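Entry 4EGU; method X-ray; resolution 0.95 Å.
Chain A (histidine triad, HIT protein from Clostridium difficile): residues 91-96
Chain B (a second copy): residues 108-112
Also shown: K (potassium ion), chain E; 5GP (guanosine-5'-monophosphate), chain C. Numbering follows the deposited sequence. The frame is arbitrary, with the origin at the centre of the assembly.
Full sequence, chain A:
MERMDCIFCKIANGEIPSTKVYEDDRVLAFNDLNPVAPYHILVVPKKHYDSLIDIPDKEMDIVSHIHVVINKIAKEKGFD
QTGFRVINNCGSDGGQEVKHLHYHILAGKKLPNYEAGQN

Chain A 91-96: GSDGGQ
Chain B 108-112: GKKLP

A small protein contact can be anchored by one backbone hydrogen bond, as when a turn presents the acceptor to a partner loop; the two copies of this histidine triad protein offer a compact example, burying 248 Å², both sides summed, between two stretches.

Gly A91 (phi/psi 76/-177) lies out of reach of the other chain but organises the turn: its O accepts a bond from Gln A96 N at 3.0 Å and a weak one from Gly A94 N at 3.2 Å. Ser A92 (-62/-52, chi1 t) opens a type I beta turn ending at Gly A95, whose N donates to Ser A92 O at 3.0 Å. That same Ser A92 O lies 3.4 Å from Lys B110 CE.

Asp A93 (-73/-18, chi1 m, chi2 -15°) is the centre of the contact. Its CA is 4.1 Å from Lys B110 CA, and Gly A94 CA is 5.9 Å from Leu B111 CA, so the register advances in the same sense. Asp A93 O receives the hydrogen bond from Leu B111 N, 3.0 Å long and nearly straight at 165°. Lys B109 O (-145/166) stands 3.5 Å from Asp A93 O, but two acceptors cannot bond. The CA-to-CB bond of Asp A93 points sideways, and OD1 lies 3.6 Å from Lys B110 CB; no salt bridge forms.

Gly A94 (-77/-10) follows, its CA 4.3 Å from CD1 of Leu B111 (-83/158, chi1 m, chi2 t), whose CA-to-CB bond points toward the chain A stretch. Gly A95 (84/16) closes the turn with backbone angles that call for glycine; its CA is 4.2 Å from Lys B110 NZ. Lys B110 (-74/119) gets there with chi1 t, chi2 141°, chi3 t and chi4 -31°. Gly A95 O also approaches O1P of the bound guanosine-5'-monophosphate at 3.3 Å. The CA-to-CB bond of Gln A96 (-72/132, chi1 and chi2 t) points away.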

# COMPACT_ATOMS: atom_id res chain seq x y z
N GLY A 91 5.59 3.08 11.26
CA GLY A 91 6.65 3.41 12.18
C GLY A 91 7.48 4.60 11.77
O GLY A 91 7.25 5.27 10.77
N SER A 92 8.50 4.85 12.59
CA SER A 92 9.24 6.10 12.51
C SER A 92 9.93 6.27 11.18
O SER A 92 9.81 7.31 10.52
CB SER A 92 10.28 6.17 13.64
OG SER A 92 11.21 7.21 13.39
N ASP A 93 10.69 5.27 10.77
CA ASP A 93 11.44 5.39 9.56
C ASP A 93 10.56 5.31 8.31
O ASP A 93 10.96 5.79 7.25
CB ASP A 93 12.60 4.39 9.60
CG ASP A 93 13.75 4.87 10.54
OD1 ASP A 93 13.77 6.06 10.91
OD2 ASP A 93 14.65 4.08 10.94
N GLY A 94 9.34 4.78 8.45
CA GLY A 94 8.40 4.80 7.36
C GLY A 94 7.76 6.17 7.21
O GLY A 94 7.03 6.39 6.25
N GLY A 95 7.99 7.07 8.16
CA GLY A 95 7.38 8.38 8.13
C GLY A 95 5.98 8.43 8.71
O GLY A 95 5.27 9.40 8.49
N GLN A 96 5.58 7.42 9.46
CA GLN A 96 4.26 7.42 10.08
C GLN A 96 4.30 8.44 11.19
O GLN A 96 5.23 8.49 12.01
CB GLN A 96 3.95 6.08 10.69
CG GLN A 96 2.52 5.86 11.08
CD GLN A 96 2.34 4.64 12.00
OE1 GLN A 96 3.27 4.19 12.68
NE2 GLN A 96 1.11 4.21 12.13
N GLY B 108 15.03 0.59 6.10
CA GLY B 108 16.45 0.70 6.43
C GLY B 108 16.99 2.10 6.49
O GLY B 108 18.16 2.28 6.82
N LYS B 109 16.20 3.11 6.14
CA LYS B 109 16.56 4.51 6.39
C LYS B 109 15.28 5.28 6.70
O LYS B 109 14.19 4.78 6.46
CB LYS B 109 17.26 5.12 5.19
CG LYS B 109 16.37 5.28 3.97
CD LYS B 109 17.13 6.01 2.86
CE LYS B 109 16.23 6.35 1.70
NZ LYS B 109 16.90 7.24 0.73
N LYS B 110 15.42 6.49 7.24
CA LYS B 110 14.27 7.37 7.40
C LYS B 110 13.89 7.91 6.02
O LYS B 110 14.67 8.58 5.35
CB LYS B 110 14.52 8.52 8.39
CG LYS B 110 13.30 9.46 8.49
CD LYS B 110 12.99 9.97 9.89
CE LYS B 110 11.48 10.25 10.07
NZ LYS B 110 10.77 10.70 8.82
N LEU B 111 12.68 7.60 5.60
CA LEU B 111 12.25 7.91 4.22
C LEU B 111 11.74 9.34 4.02
O LEU B 111 11.36 9.98 4.97
CB LEU B 111 11.18 6.91 3.84
CG LEU B 111 11.78 5.52 3.73
CD1 LEU B 111 10.64 4.52 3.68
CD2 LEU B 111 12.65 5.38 2.49
N PRO B 112 11.74 9.85 2.78
CA PRO B 112 11.33 11.26 2.69
C PRO B 112 9.84 11.45 3.00
O PRO B 112 9.07 10.57 2.73
CB PRO B 112 11.63 11.63 1.23
CG PRO B 112 11.67 10.34 0.50
CD PRO B 112 12.17 9.31 1.47
K K E . -0.58 3.50 9.47
P 5GP C . 1.29 10.01 8.09
O1P 5GP C . 2.46 10.90 7.75
O2P 5GP C . 1.12 9.69 9.55
O3P 5GP C . 1.33 8.77 7.30
O5' 5GP C . -0.01 10.68 7.53
C5' 5GP C . -0.88 11.39 8.39
C4' 5GP C . -1.67 12.36 7.60
O4' 5GP C . -2.73 12.87 8.42
C3' 5GP C . -0.88 13.58 7.11
O3' 5GP C . -0.80 13.57 5.69
C2' 5GP C . -1.71 14.79 7.61
O2' 5GP C . -1.85 15.85 6.69
C1' 5GP C . -3.06 14.15 7.98
N9 5GP C . -3.77 14.81 9.06
C8 5GP C . -3.25 15.09 10.26
N7 5GP C . -4.19 15.66 11.05
C5 5GP C . -5.32 15.72 10.32
C6 5GP C . -6.59 16.21 10.60
O6 5GP C . -6.91 16.73 11.71
N1 5GP C . -7.48 16.08 9.61
C2 5GP C . -7.20 15.53 8.40
N2 5GP C . -8.19 15.47 7.50
N3 5GP C . -5.98 15.06 8.08
C4 5GP C . -5.06 15.16 9.06
O HOH W 1 1.47 1.16 9.31
O HOH W 2 0.24 5.09 6.81